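Local coordinates for ESAT-6/WXG100 secretion system protein (Streptococcus gallolyticus, PDB 7JQE), which forms the extracellular region of EsaA, a membrane subunit of the bacterial type VIIb secretion system, which probably takes part in toxin export, at residues Asn144-Thr149 and Glu482-Gln487; Ala197-Ser202 and Ile416-Ala421. All coordinates share one frame; numbering follows the deposited sequence.

Overall arrangement
From the modelled N terminus the chain runs down helix 102-135, turns through the loop holding 144-149, and passes through several shorter helices to 197-202, on helix 191-200. After helix 225-244 it makes an excursion into two antiparallel sheets and returns along helix 396-427, where 416-421 closes contact 2. Helix 462-491 then brings 482-487 back beside the early loop, closing contact 1 across 332 intervening residues. The loop of contact 2 thus lies wholly within that of contact 1. The two sites do not touch: their centres are about 72 Å apart in this elongated molecule, contact 2 near its middle and contact 1 about 65 Å from the centre of the chain. Both reach the second subunit.

Contact 1 (Asn144-Thr149 and Glu482-Gln487); sequences NSYFAT and EIIELQ. With EDO (1,2-ethanediol), chain O; EDO (1,2-ethanediol), chain P; EDO (1,2-ethanediol), chain L.
Phe147 swings CG away from its own backbone N (chi1 -156°), which carries the ring over to Ile484, whose CG2, likewise anti to its backbone N, faces the ring. This is a loop-on-helix contact: the loop between helix 102-135 and helix 152-164 rests on helix 462-491 in the helical bundle near the chain's two modelled ends. Phe147 CD1 sits 3.8 Å from Ile484 CG2, and the two side chains run past one another in opposite senses. Farther out on the ring, Phe147 CE1 lies 3.7 Å from Gln487 CB, with the glutamine chain crossing the phenylalanine at roughly a right angle. The other arm of Ile484 serves Tyr146, CD1 packing 3.8 Å from the tyrosine CB. The Tyr146 ring leads away from helix 462-491 toward helix 152-164, where its OH is hydrogen-bonded to Asp162 OD2, and Ser145 CB lies over one ring face. On the side of helix 462-491 turned from the loop, Leu486 touches Leu120 of helix 102-135 and Leu119 of the second subunit. Asn144 OD1 accepts hydrogen bonds from two ethanediol molecules, probably from the crystallisation liquor. Phe147 CE1 also lies 3.5 Å from the carbonyl O of Ile484.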
loop_
_atom_site.group_PDB
_atom_site.type_symbol
_atom_site.label_atom_id
_atom_site.label_comp_id
_atom_site.label_asym_id
_atom_site.label_seq_id
_atom_site.Cartn_x
_atom_site.Cartn_y
_atom_site.Cartn_z
ATOM N N ASN A 144 -58.871 -4.129 -25.075
ATOM C CA ASN A 144 -59.758 -4.539 -26.162
ATOM C C ASN A 144 -59.278 -5.801 -26.869
ATOM O O ASN A 144 -60.097 -6.618 -27.301
ATOM C CB ASN A 144 -59.903 -3.396 -27.169
ATOM C CG ASN A 144 -60.386 -3.870 -28.524
ATOM O OD1 ASN A 144 -61.587 -3.924 -28.787
ATOM N ND2 ASN A 144 -59.446 -4.215 -29.398
ATOM N N SER A 145 -57.962 -5.982 -26.996
ATOM C CA SER A 145 -57.443 -7.098 -27.782
ATOM C C SER A 145 -57.800 -8.446 -27.169
ATOM O O SER A 145 -57.921 -9.442 -27.891
ATOM C CB SER A 145 -55.926 -6.971 -27.929
ATOM O OG SER A 145 -55.391 -8.079 -28.633
ATOM N N TYR A 146 -57.965 -8.505 -25.849
ATOM C CA TYR A 146 -58.218 -9.754 -25.145
ATOM C C TYR A 146 -59.667 -9.900 -24.706
ATOM O O TYR A 146 -60.029 -10.939 -24.144
ATOM C CB TYR A 146 -57.301 -9.866 -23.922
ATOM C CG TYR A 146 -55.947 -9.213 -24.111
ATOM C CD1 TYR A 146 -55.754 -7.872 -23.803
ATOM C CD2 TYR A 146 -54.865 -9.934 -24.597
ATOM C CE1 TYR A 146 -54.531 -7.269 -23.976
ATOM C CE2 TYR A 146 -53.633 -9.337 -24.775
ATOM C CZ TYR A 146 -53.471 -8.006 -24.461
ATOM O OH TYR A 146 -52.248 -7.407 -24.637
ATOM N N PHE A 147 -60.504 -8.890 -24.951
ATOM C CA PHE A 147 -61.856 -8.898 -24.403
ATOM C C PHE A 147 -62.679 -10.059 -24.945
ATOM O O PHE A 147 -63.592 -10.542 -24.263
ATOM C CB PHE A 147 -62.540 -7.563 -24.703
ATOM C CG PHE A 147 -63.653 -7.219 -23.754
ATOM C CD1 PHE A 147 -63.372 -6.771 -22.471
ATOM C CD2 PHE A 147 -64.979 -7.327 -24.147
ATOM C CE1 PHE A 147 -64.390 -6.447 -21.592
ATOM C CE2 PHE A 147 -66.006 -7.004 -23.274
ATOM C CZ PHE A 147 -65.711 -6.564 -21.994
ATOM N N ALA A 148 -62.371 -10.528 -26.157
ATOM C CA ALA A 148 -63.168 -11.584 -26.774
ATOM C C ALA A 148 -62.793 -12.970 -26.264
ATOM O O ALA A 148 -63.629 -13.881 -26.293
ATOM C CB ALA A 148 -63.026 -11.531 -28.296
ATOM N N THR A 149 -61.559 -13.152 -25.800
ATOM C CA THR A 149 -61.128 -14.446 -25.285
ATOM C C THR A 149 -61.854 -14.753 -23.979
ATOM O O THR A 149 -61.675 -14.048 -22.981
ATOM C CB THR A 149 -59.616 -14.450 -25.074
ATOM O OG1 THR A 149 -58.962 -14.140 -26.311
ATOM C CG2 THR A 149 -59.150 -15.811 -24.583
ATOM N N GLU A 482 -58.426 -8.351 -14.347
ATOM C CA GLU A 482 -59.529 -7.936 -13.486
ATOM C C GLU A 482 -60.335 -6.813 -14.127
ATOM O O GLU A 482 -61.570 -6.792 -14.034
ATOM C CB GLU A 482 -58.991 -7.519 -12.117
ATOM C CG GLU A 482 -58.450 -8.686 -11.294
ATOM C CD GLU A 482 -57.269 -8.301 -10.419
ATOM O OE1 GLU A 482 -56.912 -7.107 -10.386
ATOM O OE2 GLU A 482 -56.692 -9.196 -9.767
ATOM N N ILE A 483 -59.656 -5.876 -14.795
ATOM C CA ILE A 483 -60.368 -4.822 -15.515
ATOM C C ILE A 483 -61.279 -5.423 -16.579
ATOM O O ILE A 483 -62.421 -4.987 -16.762
ATOM C CB ILE A 483 -59.368 -3.825 -16.127
ATOM C CG1 ILE A 483 -58.499 -3.202 -15.032
ATOM C CG2 ILE A 483 -60.100 -2.755 -16.917
ATOM C CD1 ILE A 483 -57.465 -2.235 -15.549
ATOM N N ILE A 484 -60.785 -6.431 -17.300
ATOM C CA ILE A 484 -61.587 -7.068 -18.339
ATOM C C ILE A 484 -62.843 -7.680 -17.734
ATOM O O ILE A 484 -63.950 -7.524 -18.264
ATOM C CB ILE A 484 -60.750 -8.117 -19.091
ATOM C CG1 ILE A 484 -59.706 -7.431 -19.975
ATOM C CG2 ILE A 484 -61.642 -9.035 -19.906
ATOM C CD1 ILE A 484 -58.785 -8.393 -20.703
ATOM N N GLU A 485 -62.692 -8.378 -16.607
ATOM C CA GLU A 485 -63.852 -9.002 -15.980
ATOM C C GLU A 485 -64.821 -7.957 -15.435
ATOM O O GLU A 485 -66.042 -8.128 -15.533
ATOM C CB GLU A 485 -63.403 -9.960 -14.878
ATOM C CG GLU A 485 -62.935 -11.305 -15.405
ATOM C CD GLU A 485 -62.375 -12.201 -14.316
ATOM O OE1 GLU A 485 -62.264 -11.740 -13.160
ATOM O OE2 GLU A 485 -62.044 -13.367 -14.618
ATOM N N LEU A 486 -64.301 -6.867 -14.866
ATOM C CA LEU A 486 -65.186 -5.821 -14.361
ATOM C C LEU A 486 -65.965 -5.166 -15.496
ATOM O O LEU A 486 -67.170 -4.925 -15.370
ATOM C CB LEU A 486 -64.386 -4.779 -13.580
ATOM C CG LEU A 486 -65.194 -3.650 -12.932
ATOM C CD1 LEU A 486 -66.333 -4.203 -12.092
ATOM C CD2 LEU A 486 -64.291 -2.769 -12.084
ATOM N N GLN A 487 -65.298 -4.873 -16.615
ATOM C CA GLN A 487 -66.011 -4.328 -17.768
ATOM C C GLN A 487 -67.043 -5.314 -18.294
ATOM O O GLN A 487 -68.142 -4.916 -18.700
ATOM C CB GLN A 487 -65.027 -3.951 -18.874
ATOM C CG GLN A 487 -64.789 -2.458 -19.000
ATOM C CD GLN A 487 -65.963 -1.731 -19.620
ATOM O OE1 GLN A 487 -66.194 -1.824 -20.825
ATOM N NE2 GLN A 487 -66.714 -1.003 -18.801
HETATM C C1 EDO O . -63.920 -5.590 -30.974
HETATM O O1 EDO O . -63.023 -6.045 -29.954
HETATM C C2 EDO O . -63.609 -6.303 -32.287
HETATM O O2 EDO O . -64.357 -5.709 -33.355
HETATM C C1 EDO P . -63.371 0.059 -28.941
HETATM O O1 EDO P . -62.052 -0.353 -29.324
HETATM C C2 EDO P . -64.375 -1.048 -29.252
HETATM O O2 EDO P . -64.124 -2.198 -28.436
HETATM C C1 EDO L . -51.888 -10.131 -29.730
HETATM O O1 EDO L . -52.591 -9.164 -28.942
HETATM C C2 EDO L . -52.721 -11.403 -29.839
HETATM O O2 EDO L . -52.033 -12.358 -30.656
#

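Contact 2 (Ala197-Ser202 and Ile416-Ala421); sequences ASLMGS and IDTASA. With EDO (1,2-ethanediol), chain F.
Leu199 lays its CD1 methyl against Thr418 CG2, 3.4 Å away, a tight methyl-to-methyl touch in which the two side chains cross at about a right angle. It is a helix-to-helix contact in the helical middle of the molecule, helix 191-200 packing on the long helix 396-427. The same methyl reaches over the small Ala419, standing 4.3 Å from its CB, and beside it Met200 (a selenomethionine here) brings CG to 4.2 Å from that same Ala419 CB. Both side chains thus converge on the alanine methyl, and the backbones come close, with the CA atoms of Leu199 and Ala419 6.5 Å apart. Met200 also packs on Tyr241 of helix 225-244, joining a third helix to the group. Behind the contact, Asp417 forms a salt bridge with Lys234, while Asp417 and Ala421 each pack on their own counterparts in the second subunit, so helix 396-427 also contributes to the dimer interface. Thr418 has CG2 anti to its backbone N (chi1 -64° for OG1), which gives the methyl to Leu199 and leaves the hydroxyl for polar partners: OG1 is hydrogen-bonded to Ser414 O and, at 3.0 Å, to O2 of an ethanediol.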
loop_
_atom_site.group_PDB
_atom_site.type_symbol
_atom_site.label_atom_id
_atom_site.label_comp_id
_atom_site.label_asym_id
_atom_site.label_seq_id
_atom_site.Cartn_x
_atom_site.Cartn_y
_atom_site.Cartn_z
ATOM N N ALA A 197 -1.683 10.890 5.454
ATOM C CA ALA A 197 -1.186 12.210 5.829
ATOM C C ALA A 197 -0.241 12.135 7.019
ATOM O O ALA A 197 0.713 12.915 7.104
ATOM C CB ALA A 197 -2.350 13.153 6.139
ATOM N N SER A 198 -0.492 11.213 7.951
ATOM C CA SER A 198 0.415 11.032 9.076
ATOM C C SER A 198 1.800 10.629 8.588
ATOM O O SER A 198 2.809 11.230 8.973
ATOM C CB SER A 198 -0.148 9.986 10.035
ATOM O OG SER A 198 0.783 9.676 11.054
ATOM N N LEU A 199 1.862 9.614 7.725
ATOM C CA LEU A 199 3.133 9.197 7.144
ATOM C C LEU A 199 3.813 10.350 6.414
ATOM O O LEU A 199 5.019 10.575 6.567
ATOM C CB LEU A 199 2.908 8.024 6.192
ATOM C CG LEU A 199 2.775 6.635 6.810
ATOM C CD1 LEU A 199 2.296 5.644 5.764
ATOM C CD2 LEU A 199 4.113 6.194 7.390
HETATM N N MSE A 200 3.057 11.086 5.609
HETATM C CA MSE A 200 3.635 12.126 4.765
HETATM C C MSE A 200 4.074 13.347 5.563
HETATM O O MSE A 200 4.810 14.190 5.051
HETATM C CB MSE A 200 2.640 12.543 3.678
HETATM C CG MSE A 200 2.316 11.422 2.693
HETATM SE SE MSE A 200 1.206 11.952 1.174
HETATM C CE MSE A 200 2.239 13.467 0.509
ATOM N N GLY A 201 3.629 13.437 6.819
ATOM C CA GLY A 201 3.976 14.590 7.636
ATOM C C GLY A 201 5.466 14.731 7.887
ATOM O O GLY A 201 5.950 15.828 8.175
ATOM N N SER A 202 6.214 13.631 7.789
ATOM C CA SER A 202 7.656 13.645 8.005
ATOM C C SER A 202 8.417 13.247 6.743
ATOM O O SER A 202 9.547 12.760 6.817
ATOM C CB SER A 202 8.034 12.731 9.168
ATOM O OG SER A 202 7.774 11.379 8.850
ATOM N N ILE A 416 8.400 6.685 2.189
ATOM C CA ILE A 416 8.039 6.929 0.795
ATOM C C ILE A 416 7.402 5.688 0.188
ATOM O O ILE A 416 6.399 5.775 -0.532
ATOM C CB ILE A 416 9.274 7.379 -0.007
ATOM C CG1 ILE A 416 9.718 8.778 0.427
ATOM C CG2 ILE A 416 9.004 7.326 -1.500
ATOM C CD1 ILE A 416 11.181 9.061 0.144
ATOM N N ASP A 417 7.972 4.512 0.466
ATOM C CA ASP A 417 7.441 3.288 -0.126
ATOM C C ASP A 417 6.058 2.963 0.426
ATOM O O ASP A 417 5.146 2.618 -0.334
ATOM C CB ASP A 417 8.403 2.122 0.115
ATOM C CG ASP A 417 9.595 2.137 -0.830
ATOM O OD1 ASP A 417 9.406 2.417 -2.034
ATOM O OD2 ASP A 417 10.723 1.865 -0.367
ATOM N N THR A 418 5.884 3.074 1.743
ATOM C CA THR A 418 4.604 2.751 2.357
ATOM C C THR A 418 3.498 3.660 1.834
ATOM O O THR A 418 2.485 3.189 1.312
ATOM C CB THR A 418 4.716 2.852 3.878
ATOM O OG1 THR A 418 5.632 1.856 4.346
ATOM C CG2 THR A 418 3.347 2.631 4.530
ATOM N N ALA A 419 3.684 4.976 1.956
ATOM C CA ALA A 419 2.634 5.906 1.554
ATOM C C ALA A 419 2.338 5.808 0.062
ATOM O O ALA A 419 1.173 5.852 -0.351
ATOM C CB ALA A 419 3.027 7.332 1.927
ATOM N N SER A 420 3.375 5.681 -0.767
ATOM C CA SER A 420 3.145 5.569 -2.203
ATOM C C SER A 420 2.347 4.316 -2.536
ATOM O O SER A 420 1.487 4.338 -3.424
ATOM C CB SER A 420 4.470 5.562 -2.957
ATOM O OG SER A 420 4.252 5.607 -4.354
ATOM N N ALA A 421 2.626 3.208 -1.843
ATOM C CA ALA A 421 1.899 1.972 -2.111
ATOM C C ALA A 421 0.445 2.084 -1.673
ATOM O O ALA A 421 -0.453 1.571 -2.351
ATOM C CB ALA A 421 2.580 0.797 -1.415
HETATM C C1 EDO F . 7.507 2.509 9.350
HETATM O O1 EDO F . 6.707 1.345 9.594
HETATM C C2 EDO F . 6.899 3.330 8.217
HETATM O O2 EDO F . 6.871 2.545 7.018
#